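Local coordinates for glutamate racemase (Francisella tularensis subsp. tularensis, PDB 3OUT), which belongs to the Asp/Glu/hydantoin racemase family and has an alpha/beta fold built round two parallel sheets, with D-glutamic acid bound in the model, at residues Phe57-Ala62 with Lys85-Glu90; Ser151-Gly156 with Gly249-Gln254; Leu165-Tyr170 with Ala197-Val202; Lys24-Ile29 with Glu33-Phe38. All coordinates share one frame; numbering follows the deposited sequence.

Contact 1 (Phe57-Ala62 with Lys85-Glu90); sequences FAAQTA and KDIVQE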
loop_
_atom_site.group_PDB
_atom_site.type_symbol
_atom_site.label_atom_id
_atom_site.label_comp_id
_atom_site.label_asym_id
_atom_site.label_seq_id
_atom_site.Cartn_x
_atom_site.Cartn_y
_atom_site.Cartn_z
ATOM N N PHE B 57 6.742 5.652 -0.138
ATOM C CA PHE B 57 5.452 6.317 -0.256
ATOM C C PHE B 57 5.551 7.511 -1.188
ATOM O O PHE B 57 4.692 7.723 -2.098
ATOM C CB PHE B 57 4.998 6.810 1.119
ATOM C CG PHE B 57 4.561 5.748 2.072
ATOM C CD1 PHE B 57 4.413 4.432 1.714
ATOM C CD2 PHE B 57 4.288 6.145 3.387
ATOM C CE1 PHE B 57 3.975 3.512 2.651
ATOM C CE2 PHE B 57 3.859 5.242 4.317
ATOM C CZ PHE B 57 3.704 3.936 3.929
ATOM N N ALA B 58 6.619 8.306 -1.037
ATOM C CA ALA B 58 6.777 9.529 -1.859
ATOM C C ALA B 58 6.969 9.206 -3.333
ATOM O O ALA B 58 6.463 9.952 -4.180
ATOM C CB ALA B 58 7.980 10.366 -1.379
ATOM N N ALA B 59 7.646 8.097 -3.646
ATOM C CA ALA B 59 7.798 7.718 -5.061
ATOM C C ALA B 59 6.424 7.445 -5.693
ATOM O O ALA B 59 6.176 7.826 -6.816
ATOM C CB ALA B 59 8.761 6.541 -5.242
ATOM N N GLN B 60 5.498 6.846 -4.948
ATOM C CA GLN B 60 4.189 6.556 -5.473
ATOM C C GLN B 60 3.406 7.840 -5.770
ATOM O O GLN B 60 2.844 7.984 -6.857
ATOM C CB GLN B 60 3.399 5.689 -4.481
ATOM C CG GLN B 60 4.016 4.299 -4.204
ATOM C CD GLN B 60 3.106 3.522 -3.323
ATOM O OE1 GLN B 60 2.992 3.816 -2.150
ATOM N NE2 GLN B 60 2.397 2.530 -3.894
ATOM N N THR B 61 3.381 8.778 -4.812
ATOM C CA THR B 61 2.658 10.052 -4.982
ATOM C C THR B 61 3.281 10.825 -6.147
ATOM O O THR B 61 2.576 11.406 -6.938
ATOM C CB THR B 61 2.669 10.890 -3.718
ATOM O OG1 THR B 61 1.966 10.155 -2.704
ATOM C CG2 THR B 61 1.976 12.250 -3.935
ATOM N N ALA B 62 4.589 10.837 -6.245
ATOM C CA ALA B 62 5.266 11.525 -7.347
ATOM C C ALA B 62 4.818 11.007 -8.682
ATOM O O ALA B 62 4.477 11.794 -9.588
ATOM C CB ALA B 62 6.813 11.443 -7.220
ATOM N N LYS B 85 13.147 14.375 -1.145
ATOM C CA LYS B 85 13.177 15.386 -2.187
ATOM C C LYS B 85 13.838 14.860 -3.440
ATOM O O LYS B 85 13.348 15.096 -4.535
ATOM C CB LYS B 85 13.909 16.649 -1.708
ATOM C CG LYS B 85 13.865 17.830 -2.674
ATOM C CD LYS B 85 14.544 19.058 -2.064
ATOM C CE LYS B 85 16.037 18.897 -1.842
ATOM N NZ LYS B 85 16.690 20.243 -1.598
ATOM N N ASP B 86 14.971 14.166 -3.311
ATOM C CA ASP B 86 15.681 13.702 -4.491
ATOM C C ASP B 86 14.927 12.611 -5.249
ATOM O O ASP B 86 14.951 12.608 -6.474
ATOM C CB ASP B 86 17.090 13.223 -4.109
ATOM C CG ASP B 86 18.030 14.385 -3.745
ATOM O OD1 ASP B 86 17.706 15.583 -3.969
ATOM O OD2 ASP B 86 19.117 14.084 -3.219
ATOM N N ILE B 87 14.274 11.706 -4.515
ATOM C CA ILE B 87 13.396 10.680 -5.088
ATOM C C ILE B 87 12.337 11.363 -5.949
ATOM O O ILE B 87 12.085 10.964 -7.088
ATOM C CB ILE B 87 12.671 9.881 -3.947
ATOM C CG1 ILE B 87 13.669 8.964 -3.161
ATOM C CG2 ILE B 87 11.478 9.075 -4.488
ATOM C CD1 ILE B 87 14.109 7.783 -3.935
ATOM N N VAL B 88 11.728 12.422 -5.410
ATOM C CA VAL B 88 10.646 13.144 -6.131
ATOM C C VAL B 88 11.181 13.880 -7.367
ATOM O O VAL B 88 10.592 13.797 -8.439
ATOM C CB VAL B 88 9.867 14.125 -5.208
ATOM C CG1 VAL B 88 8.809 14.946 -6.010
ATOM C CG2 VAL B 88 9.187 13.346 -4.062
ATOM N N GLN B 89 12.285 14.601 -7.190
ATOM C CA GLN B 89 12.962 15.291 -8.289
ATOM C C GLN B 89 13.335 14.344 -9.445
ATOM O O GLN B 89 13.170 14.697 -10.626
ATOM C CB GLN B 89 14.183 16.058 -7.736
ATOM C CG GLN B 89 13.784 17.374 -7.041
ATOM C CD GLN B 89 14.917 18.115 -6.320
ATOM O OE1 GLN B 89 16.049 17.630 -6.208
ATOM N NE2 GLN B 89 14.583 19.274 -5.769
ATOM N N GLU B 90 13.801 13.142 -9.113
ATOM C CA GLU B 90 14.241 12.165 -10.107
ATOM C C GLU B 90 13.069 11.684 -10.954
ATOM O O GLU B 90 13.183 11.502 -12.165
ATOM C CB GLU B 90 14.912 10.970 -9.435
ATOM C CG GLU B 90 15.639 10.089 -10.410
ATOM C CD GLU B 90 16.895 10.767 -10.972
ATOM O OE1 GLU B 90 17.176 10.568 -12.172
ATOM O OE2 GLU B 90 17.594 11.504 -10.223
#
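Three alanines of 57-62 meet two branched residues of 85-90, and the contact between the helices is wholly apolar. Val88 reaches Ala58 and Ala62, which lie one helical turn apart, with its two methyls. Its CG1, anti to the backbone N (chi1 176°), comes 4.2 Å from Ala62 CB, while Val88 CG2 lies 4.2 Å from Ala58 CB, so one forked side chain touches both. Ile87 supplies the closest touch: its CG2 methyl, also anti to the backbone N, sits 3.8 Å from Ala59 CB and near the CA of the same residue. Alanine suits the first helix because its single methyl gives a smooth surface against which the branched side chains fit, with the axes 9.0 Å apart at closest approach, and the beta-branched partners bring their methyls across from a stem already stiffened by the branch.

The axes run roughly parallel, 28° apart with both N-to-C directions alike, and CA of Ala62 is 5.7 Å from CA of Val88. Further round, Ile91 of the second helix covers Ala59 and Ala62, and Phe13 of strand 10-14 packs against Ala58, Ala62 and Val88, tying both helices to the sheet. Ile87, partly exposed, also packs against Ser267 of the second subunit.

Helix 51-67 leads into strand 72-75 and helix 78-92 leaves it. Cys77, Asn78 and Thr79, where that strand passes into the second helix, line the D-glutamic acid pocket. Two like-directed helices side by side on one face of a parallel sheet are the mark of successive beta-alpha-beta units in a layered alpha/beta domain.

Contact 2 (Ser151-Gly156 with Gly249-Gln254); sequences SMIEEG and GEMFLQ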
loop_
_atom_site.group_PDB
_atom_site.type_symbol
_atom_site.label_atom_id
_atom_site.label_comp_id
_atom_site.label_asym_id
_atom_site.label_seq_id
_atom_site.Cartn_x
_atom_site.Cartn_y
_atom_site.Cartn_z
ATOM N N SER B 151 -0.459 14.858 16.173
ATOM C CA SER B 151 -1.727 14.244 16.603
ATOM C C SER B 151 -2.559 15.193 17.484
ATOM O O SER B 151 -3.766 15.280 17.342
ATOM C CB SER B 151 -1.457 12.939 17.323
ATOM O OG SER B 151 -2.727 12.355 17.644
HETATM N N MSE B 152 -1.886 15.898 18.382
HETATM C CA MSE B 152 -2.494 16.859 19.299
HETATM C C MSE B 152 -3.333 17.857 18.494
HETATM O O MSE B 152 -4.500 18.100 18.806
HETATM C CB MSE B 152 -1.382 17.588 20.103
HETATM C CG MSE B 152 -1.900 18.545 21.075
HETATM SE SE MSE B 152 -0.446 19.486 21.978
HETATM C CE MSE B 152 -0.077 20.702 20.476
ATOM N N ILE B 153 -2.733 18.392 17.440
ATOM C CA ILE B 153 -3.373 19.415 16.629
ATOM C C ILE B 153 -4.515 18.808 15.807
ATOM O O ILE B 153 -5.609 19.390 15.673
ATOM C CB ILE B 153 -2.299 20.149 15.764
ATOM C CG1 ILE B 153 -1.435 21.026 16.685
ATOM C CG2 ILE B 153 -2.919 20.984 14.638
ATOM C CD1 ILE B 153 -0.136 21.454 16.016
ATOM N N GLU B 154 -4.283 17.611 15.266
ATOM C CA GLU B 154 -5.324 16.939 14.474
ATOM C C GLU B 154 -6.515 16.533 15.332
ATOM O O GLU B 154 -7.629 16.429 14.813
ATOM C CB GLU B 154 -4.775 15.752 13.689
ATOM C CG GLU B 154 -3.816 16.215 12.563
ATOM C CD GLU B 154 -3.314 15.116 11.669
ATOM O OE1 GLU B 154 -3.659 13.932 11.901
ATOM O OE2 GLU B 154 -2.554 15.418 10.718
ATOM N N GLU B 155 -6.287 16.330 16.631
ATOM C CA GLU B 155 -7.368 16.013 17.566
ATOM C C GLU B 155 -8.079 17.259 18.084
ATOM O O GLU B 155 -8.985 17.157 18.904
ATOM C CB GLU B 155 -6.833 15.218 18.730
ATOM C CG GLU B 155 -6.366 13.837 18.358
ATOM C CD GLU B 155 -7.477 12.976 17.806
ATOM O OE1 GLU B 155 -8.652 13.144 18.231
ATOM O OE2 GLU B 155 -7.194 12.155 16.894
ATOM N N GLY B 156 -7.632 18.423 17.647
ATOM C CA GLY B 156 -8.313 19.682 17.990
ATOM C C GLY B 156 -7.761 20.419 19.179
ATOM O O GLY B 156 -8.376 21.412 19.605
ATOM N N GLY B 249 -9.012 19.100 7.793
ATOM C CA GLY B 249 -8.378 19.647 6.595
ATOM C C GLY B 249 -8.777 21.084 6.332
ATOM O O GLY B 249 -7.963 21.910 5.987
ATOM N N GLU B 250 -10.073 21.374 6.475
ATOM C CA GLU B 250 -10.588 22.702 6.172
ATOM C C GLU B 250 -10.178 23.709 7.233
ATOM O O GLU B 250 -10.141 24.899 6.932
ATOM C CB GLU B 250 -12.096 22.666 5.907
ATOM C CG GLU B 250 -12.388 21.920 4.615
ATOM C CD GLU B 250 -13.869 21.888 4.242
ATOM O OE1 GLU B 250 -14.729 22.432 4.981
ATOM O OE2 GLU B 250 -14.160 21.286 3.197
HETATM N N MSE B 251 -9.793 23.237 8.422
HETATM C CA MSE B 251 -9.123 24.112 9.443
HETATM C C MSE B 251 -7.826 24.710 8.868
HETATM O O MSE B 251 -7.553 25.885 9.078
HETATM C CB MSE B 251 -8.863 23.361 10.752
HETATM C CG MSE B 251 -8.252 24.190 11.862
HETATM SE SE MSE B 251 -7.782 23.200 13.467
HETATM C CE MSE B 251 -6.300 22.043 12.845
ATOM N N PHE B 252 -7.090 23.926 8.076
ATOM C CA PHE B 252 -5.859 24.393 7.434
ATOM C C PHE B 252 -6.149 25.147 6.169
ATOM O O PHE B 252 -5.472 26.132 5.886
ATOM C CB PHE B 252 -4.920 23.213 7.114
ATOM C CG PHE B 252 -4.214 22.677 8.326
ATOM C CD1 PHE B 252 -4.740 21.638 9.042
ATOM C CD2 PHE B 252 -3.041 23.252 8.772
ATOM C CE1 PHE B 252 -4.121 21.130 10.154
ATOM C CE2 PHE B 252 -2.402 22.742 9.913
ATOM C CZ PHE B 252 -2.956 21.695 10.604
ATOM N N LEU B 253 -7.113 24.672 5.386
ATOM C CA LEU B 253 -7.380 25.265 4.052
ATOM C C LEU B 253 -8.080 26.608 4.197
ATOM O O LEU B 253 -7.852 27.514 3.422
ATOM C CB LEU B 253 -8.249 24.332 3.205
ATOM C CG LEU B 253 -8.586 24.816 1.780
ATOM C CD1 LEU B 253 -7.317 25.065 0.961
ATOM C CD2 LEU B 253 -9.453 23.775 1.106
ATOM N N GLN B 254 -8.954 26.734 5.186
ATOM C CA GLN B 254 -9.690 27.995 5.436
ATOM C C GLN B 254 -10.771 28.291 4.393
ATOM O O GLN B 254 -11.267 29.431 4.279
ATOM C CB GLN B 254 -8.732 29.188 5.630
ATOM C CG GLN B 254 -7.758 28.973 6.800
ATOM C CD GLN B 254 -7.066 30.236 7.284
ATOM O OE1 GLN B 254 -7.315 31.332 6.786
ATOM N NE2 GLN B 254 -6.169 30.081 8.239
#
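Ile153 has the largest share of the buried surface, and a single methyl, its CG2, meets both Met251 and Phe252. Met251, a selenomethionine, approaches with its CE methyl, 4.0 Å from Ile153 CG2. Phe252 CZ stands 4.1 Å from the same Ile153 CG2, the methyl meeting the ring obliquely. Both cross the isoleucine at about a right angle, bringing their far ends to its short CG2 branch.

Met251 starts with CG anti to the backbone N (chi1 -177°) and runs extended until chi3 (67°) bends it, turning CE toward the isoleucine; there CE also rests 3.9 Å from Ile153 O. That oxygen accepts the N-H of Gly156 in the Schellman motif closing the helix. Gly156 has positive phi, where a side chain would press on the preceding carbonyl, hence glycine. The long, flexible selenoether chain of Met251 suits the more open side of the contact, whereas the rigid ring of Phe252 fills the buried side.

Phe252 also meets the ring of His188, which lines the D-glutamic acid pocket and is hydrogen-bonded through NE2 to Glu154 OE2. The phenylalanine side chain is about 8 Å from the ligand. Helix 245-253 comes between two strands of the six-stranded sheet and packs on helix 20-29, while helix 149-154 follows a strand of the four-stranded sheet and packs through Met152 on helix 161-171, so the contact bridges the two halves of the fold.

Contact 3 (Leu165-Tyr170 with Ala197-Val202); sequences LVAKEY and AKILDV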
loop_
_atom_site.group_PDB
_atom_site.type_symbol
_atom_site.label_atom_id
_atom_site.label_comp_id
_atom_site.label_asym_id
_atom_site.label_seq_id
_atom_site.Cartn_x
_atom_site.Cartn_y
_atom_site.Cartn_z
ATOM N N LEU B 165 1.474 22.979 28.074
ATOM C CA LEU B 165 2.335 22.060 28.772
ATOM C C LEU B 165 3.146 21.148 27.845
ATOM O O LEU B 165 4.287 20.883 28.133
ATOM C CB LEU B 165 1.546 21.210 29.753
ATOM C CG LEU B 165 1.078 21.895 31.047
ATOM C CD1 LEU B 165 0.167 20.953 31.775
ATOM C CD2 LEU B 165 2.249 22.297 31.932
ATOM N N VAL B 166 2.521 20.637 26.776
ATOM C CA VAL B 166 3.260 19.846 25.803
ATOM C C VAL B 166 4.358 20.720 25.149
ATOM O O VAL B 166 5.471 20.271 24.996
ATOM C CB VAL B 166 2.322 19.243 24.721
ATOM C CG1 VAL B 166 3.147 18.478 23.658
ATOM C CG2 VAL B 166 1.273 18.303 25.402
ATOM N N ALA B 167 4.023 21.960 24.777
ATOM C CA ALA B 167 5.009 22.872 24.192
ATOM C C ALA B 167 6.153 23.145 25.179
ATOM O O ALA B 167 7.331 23.159 24.786
ATOM C CB ALA B 167 4.359 24.174 23.715
ATOM N N LYS B 168 5.841 23.340 26.456
ATOM C CA LYS B 168 6.932 23.546 27.456
ATOM C C LYS B 168 7.873 22.361 27.476
ATOM O O LYS B 168 9.104 22.524 27.526
ATOM C CB LYS B 168 6.375 23.859 28.857
ATOM C CG LYS B 168 5.647 25.188 28.932
ATOM C CD LYS B 168 5.145 25.484 30.358
ATOM C CE LYS B 168 4.083 26.588 30.386
ATOM N NZ LYS B 168 3.224 26.530 31.612
ATOM N N GLU B 169 7.323 21.147 27.383
ATOM C CA GLU B 169 8.140 19.945 27.389
ATOM C C GLU B 169 9.166 19.939 26.247
ATOM O O GLU B 169 10.325 19.585 26.459
ATOM C CB GLU B 169 7.232 18.702 27.315
ATOM C CG GLU B 169 7.944 17.389 27.219
ATOM C CD GLU B 169 8.561 16.913 28.519
ATOM O OE1 GLU B 169 8.255 17.471 29.605
ATOM O OE2 GLU B 169 9.360 15.949 28.425
ATOM N N TYR B 170 8.739 20.342 25.047
ATOM C CA TYR B 170 9.577 20.295 23.874
ATOM C C TYR B 170 10.453 21.543 23.701
ATOM O O TYR B 170 11.525 21.464 23.099
ATOM C CB TYR B 170 8.717 20.146 22.612
ATOM C CG TYR B 170 8.037 18.796 22.467
ATOM C CD1 TYR B 170 8.728 17.621 22.727
ATOM C CD2 TYR B 170 6.699 18.696 22.058
ATOM C CE1 TYR B 170 8.114 16.367 22.592
ATOM C CE2 TYR B 170 6.095 17.435 21.911
ATOM C CZ TYR B 170 6.795 16.294 22.173
ATOM O OH TYR B 170 6.213 15.066 22.010
ATOM N N ALA B 197 4.708 31.091 21.089
ATOM C CA ALA B 197 5.205 32.447 21.373
ATOM C C ALA B 197 5.168 32.780 22.867
ATOM O O ALA B 197 6.006 33.557 23.348
ATOM C CB ALA B 197 4.404 33.440 20.624
ATOM N N LYS B 198 4.210 32.204 23.598
ATOM C CA LYS B 198 4.139 32.386 25.089
ATOM C C LYS B 198 5.315 31.750 25.839
ATOM O O LYS B 198 5.750 32.262 26.884
ATOM C CB LYS B 198 2.864 31.772 25.688
ATOM C CG LYS B 198 1.562 32.545 25.626
ATOM C CD LYS B 198 0.461 31.673 26.256
ATOM C CE LYS B 198 -0.821 32.425 26.588
ATOM N NZ LYS B 198 -1.509 32.943 25.361
ATOM N N ILE B 199 5.804 30.618 25.332
ATOM C CA ILE B 199 6.875 29.854 25.967
ATOM C C ILE B 199 8.274 30.325 25.537
ATOM O O ILE B 199 9.213 30.375 26.342
ATOM C CB ILE B 199 6.751 28.351 25.603
ATOM C CG1 ILE B 199 5.331 27.806 25.867
ATOM C CG2 ILE B 199 7.819 27.540 26.295
ATOM C CD1 ILE B 199 4.703 28.181 27.216
ATOM N N LEU B 200 8.416 30.641 24.256
ATOM C CA LEU B 200 9.699 30.952 23.685
ATOM C C LEU B 200 9.541 32.201 22.855
ATOM O O LEU B 200 9.075 32.165 21.720
ATOM C CB LEU B 200 10.184 29.757 22.852
ATOM C CG LEU B 200 11.629 29.774 22.407
ATOM C CD1 LEU B 200 12.532 29.674 23.645
ATOM C CD2 LEU B 200 11.897 28.631 21.425
ATOM N N ASP B 201 9.932 33.315 23.449
ATOM C CA ASP B 201 9.732 34.636 22.885
ATOM C C ASP B 201 10.803 34.976 21.844
ATOM O O ASP B 201 11.723 35.769 22.087
ATOM C CB ASP B 201 9.748 35.656 24.031
ATOM C CG ASP B 201 9.336 37.033 23.584
ATOM O OD1 ASP B 201 8.470 37.145 22.672
ATOM O OD2 ASP B 201 9.883 38.016 24.155
ATOM N N VAL B 202 10.712 34.327 20.683
ATOM C CA VAL B 202 11.624 34.597 19.570
ATOM C C VAL B 202 10.858 34.630 18.263
ATOM O O VAL B 202 9.708 34.193 18.218
ATOM C CB VAL B 202 12.742 33.538 19.503
ATOM C CG1 VAL B 202 13.532 33.521 20.782
ATOM C CG2 VAL B 202 12.171 32.174 19.227
#
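Lys168 lays its aliphatic chain across the end of Ile199, the two side chains crossing at about a right angle. The lysine begins with CG beside its backbone N (chi1 -66°) and then stays extended, its carbons forming a zigzag. CD1 of Ile199 fits against one side of that zigzag, 3.6 Å from Lys168 CG and equally 3.6 Å from Lys168 CE, with the carbon between them, Lys168 CD, set back at 4.2 Å.

Ile199 is folded rather than stretched. CG1 lies beside the backbone N and chi2 (-46°) turns CD1 off the extended line, into the lysine chain; CG2 points anti to the backbone N and approaches Lys168 CG at 4.1 Å. Nearer the stem of the CD1 branch, Ile199 CG1 lies 4.3 Å from Ala167 CB. Each residue type fits: lysine, an exposed residue, offers methylenes to an apolar neighbour, alanine is small enough for the buried side, and isoleucine supplies several carbons from one short stem.

Ile199 stands near the C-terminal end of helix 193-199, where its carbonyl O takes a hydrogen bond from His175 NE2. Beyond it, the chain turns at Asp201, the centre of an inverse gamma turn, and enters strand 203-205. Leu171 extends the apolar patch along helix 161-171, Phe149 of helix 149-154 covers Ala167, and Leu200 and Val202 pack on Leu182 of strand 181-184, while residues of the third subunit pack against other side chains of 165-170.

Contact 4 (Lys24-Ile29 with Glu33-Phe38); sequences KNLMSI and EDIIYF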
loop_
_atom_site.group_PDB
_atom_site.type_symbol
_atom_site.label_atom_id
_atom_site.label_comp_id
_atom_site.label_asym_id
_atom_site.label_seq_id
_atom_site.Cartn_x
_atom_site.Cartn_y
_atom_site.Cartn_z
ATOM N N LYS B 24 -4.090 27.210 0.152
ATOM C CA LYS B 24 -4.588 28.503 0.589
ATOM C C LYS B 24 -3.634 29.631 0.096
ATOM O O LYS B 24 -4.064 30.644 -0.492
ATOM C CB LYS B 24 -4.763 28.504 2.109
ATOM C CG LYS B 24 -5.160 29.860 2.728
ATOM C CD LYS B 24 -4.914 29.887 4.243
ATOM C CE LYS B 24 -3.420 30.113 4.605
ATOM N NZ LYS B 24 -3.121 30.123 6.092
ATOM N N ASN B 25 -2.349 29.429 0.320
ATOM C CA ASN B 25 -1.371 30.441 -0.023
ATOM C C ASN B 25 -1.369 30.670 -1.528
ATOM O O ASN B 25 -1.336 31.724 -1.993
ATOM C CB ASN B 25 0.034 30.042 0.443
ATOM C CG ASN B 25 0.208 30.073 1.960
ATOM O OD1 ASN B 25 -0.387 30.838 2.644
ATOM N ND2 ASN B 25 1.072 29.278 2.426
ATOM N N LEU B 26 -1.385 29.578 -2.268
ATOM C CA LEU B 26 -1.373 29.665 -3.724
ATOM C C LEU B 26 -2.592 30.384 -4.247
ATOM O O LEU B 26 -2.501 31.127 -5.158
ATOM C CB LEU B 26 -1.222 28.288 -4.421
ATOM C CG LEU B 26 0.100 27.554 -4.221
ATOM C CD1 LEU B 26 0.018 26.147 -4.791
ATOM C CD2 LEU B 26 1.296 28.279 -4.817
HETATM N N MSE B 27 -3.738 30.118 -3.633
HETATM C CA MSE B 27 -4.994 30.729 -4.047
HETATM C C MSE B 27 -4.979 32.231 -3.802
HETATM O O MSE B 27 -5.783 32.969 -4.371
HETATM C CB MSE B 27 -6.171 30.086 -3.311
HETATM C CG MSE B 27 -6.561 28.716 -3.840
HETATM SE SE MSE B 27 -7.967 27.874 -2.783
HETATM C CE MSE B 27 -7.091 27.897 -1.041
ATOM N N SER B 28 -4.062 32.682 -2.952
ATOM C CA SER B 28 -3.959 34.103 -2.645
ATOM C C SER B 28 -2.999 34.877 -3.538
ATOM O O SER B 28 -3.119 36.053 -3.604
ATOM C CB SER B 28 -3.580 34.331 -1.178
ATOM O OG SER B 28 -2.214 34.178 -0.974
ATOM N N ILE B 29 -2.063 34.168 -4.181
ATOM C CA ILE B 29 -1.068 34.834 -5.056
ATOM C C ILE B 29 -1.200 34.451 -6.532
ATOM O O ILE B 29 -0.669 35.162 -7.403
ATOM C CB ILE B 29 0.409 34.650 -4.588
ATOM C CG1 ILE B 29 0.838 33.184 -4.618
ATOM C CG2 ILE B 29 0.604 35.200 -3.183
ATOM C CD1 ILE B 29 2.274 32.971 -4.135
ATOM N N GLU B 33 -4.724 29.896 -11.300
ATOM C CA GLU B 33 -4.095 28.570 -11.527
ATOM C C GLU B 33 -4.955 27.398 -11.061
ATOM O O GLU B 33 -5.597 27.466 -10.008
ATOM C CB GLU B 33 -2.768 28.491 -10.817
ATOM C CG GLU B 33 -1.727 29.493 -11.278
ATOM C CD GLU B 33 -1.273 29.267 -12.725
ATOM O OE1 GLU B 33 -1.209 28.089 -13.136
ATOM O OE2 GLU B 33 -0.935 30.255 -13.420
ATOM N N ASP B 34 -4.967 26.322 -11.852
ATOM C CA ASP B 34 -5.544 25.053 -11.406
ATOM C C ASP B 34 -4.563 24.394 -10.431
ATOM O O ASP B 34 -3.335 24.497 -10.578
ATOM C CB ASP B 34 -5.730 24.137 -12.595
ATOM C CG ASP B 34 -6.777 24.637 -13.588
ATOM O OD1 ASP B 34 -7.705 25.412 -13.229
ATOM O OD2 ASP B 34 -6.670 24.207 -14.752
ATOM N N ILE B 35 -5.095 23.728 -9.406
ATOM C CA ILE B 35 -4.274 23.065 -8.386
ATOM C C ILE B 35 -4.819 21.658 -8.155
ATOM O O ILE B 35 -6.034 21.457 -7.995
ATOM C CB ILE B 35 -4.279 23.842 -7.019
ATOM C CG1 ILE B 35 -3.901 25.332 -7.214
ATOM C CG2 ILE B 35 -3.359 23.129 -5.997
ATOM C CD1 ILE B 35 -3.916 26.149 -5.930
ATOM N N ILE B 36 -3.897 20.696 -8.087
ATOM C CA ILE B 36 -4.187 19.347 -7.649
ATOM C C ILE B 36 -3.453 19.176 -6.316
ATOM O O ILE B 36 -2.233 19.266 -6.278
ATOM C CB ILE B 36 -3.655 18.283 -8.629
ATOM C CG1 ILE B 36 -4.395 18.346 -9.959
ATOM C CG2 ILE B 36 -3.743 16.885 -7.979
ATOM C CD1 ILE B 36 -3.832 17.355 -11.052
ATOM N N TYR B 37 -4.204 18.986 -5.242
ATOM C CA TYR B 37 -3.659 18.634 -3.953
ATOM C C TYR B 37 -3.678 17.086 -3.819
ATOM O O TYR B 37 -4.710 16.446 -4.120
ATOM C CB TYR B 37 -4.509 19.233 -2.838
ATOM C CG TYR B 37 -4.158 18.690 -1.461
ATOM C CD1 TYR B 37 -3.137 19.252 -0.706
ATOM C CD2 TYR B 37 -4.868 17.627 -0.900
ATOM C CE1 TYR B 37 -2.772 18.738 0.529
ATOM C CE2 TYR B 37 -4.504 17.104 0.343
ATOM C CZ TYR B 37 -3.491 17.655 1.060
ATOM O OH TYR B 37 -3.127 17.137 2.306
ATOM N N PHE B 38 -2.567 16.523 -3.362
ATOM C CA PHE B 38 -2.511 15.093 -3.026
ATOM C C PHE B 38 -2.213 14.900 -1.575
ATOM O O PHE B 38 -1.182 15.379 -1.082
ATOM C CB PHE B 38 -1.470 14.327 -3.844
ATOM C CG PHE B 38 -1.681 12.823 -3.817
ATOM C CD1 PHE B 38 -2.329 12.203 -4.865
ATOM C CD2 PHE B 38 -1.326 12.076 -2.710
ATOM C CE1 PHE B 38 -2.613 10.845 -4.816
ATOM C CE2 PHE B 38 -1.584 10.715 -2.661
ATOM C CZ PHE B 38 -2.239 10.111 -3.735
#
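Ile35 pushes its CD1 methyl against the helix, and nearly all the tight packing gathers round that atom. It lies 3.8 Å from Leu26 CB and 4.1 Å from Leu26 CD1, and it touches Met27, a selenomethionine, at CG, 4.2 Å from Ile35 CD1. The reach comes from an extended tail: chi2 of 179° carries CD1 as far from the backbone as isoleucine allows, toward the helix. A beta-branched residue suits the strand, and Leu26 and Met27, unbranched at CB, suit the helix surface that receives it.

The other side is looser. Glu33 CA lies 7.8 Å from Met27 CA; the glutamate starts toward the helix but its carboxylate leads elsewhere, to Lys71 NZ and Asn226 N. On the exposed side, Ser28 turns its hydroxyl back on its own helix: OG donates to Asn25 O over 2.8 Å, meeting the carbonyl at 130° and tilted 20° from its plane. That oxygen also accepts Ser28 N, so one residue grips it twice.

In the sheet, Ile36 bonds through its backbone with Ile10 and Val12 of strand 10-14, and Ile35 does so with Glu233 and Arg235 on the opposite flank. The helix covers this join: Leu26 packs on Ile10 and Val12, Met27 on Tyr234, and Ser212 of helix 208-221 lies against Leu26. Strand 10-14, helix 20-29 and strand 35-39 thus make a beta-alpha-beta unit.

How the contacts relate
From the N terminus, contact 4 closes first, across a loop of only three residues between helix 20-29 and strand 35-39. Contact 1 follows in series, joining helices that flank strand 72-75; the two contacts touch where Thr61 CG2 meets Phe38 CD2. Contact 2 opens next, contact 3 opens and closes inside its 92-residue loop, the longest of the four, and contact 2 closes last. Contacts 2 and 3 meet through Met152 and Val166. Contact 2 also brings the chain back to contact 4, Leu253 packing on Met27. Contacts 1 and 4 belong to the six-stranded half of the fold, contact 3 to the four-stranded half, and contact 2 ties the two together.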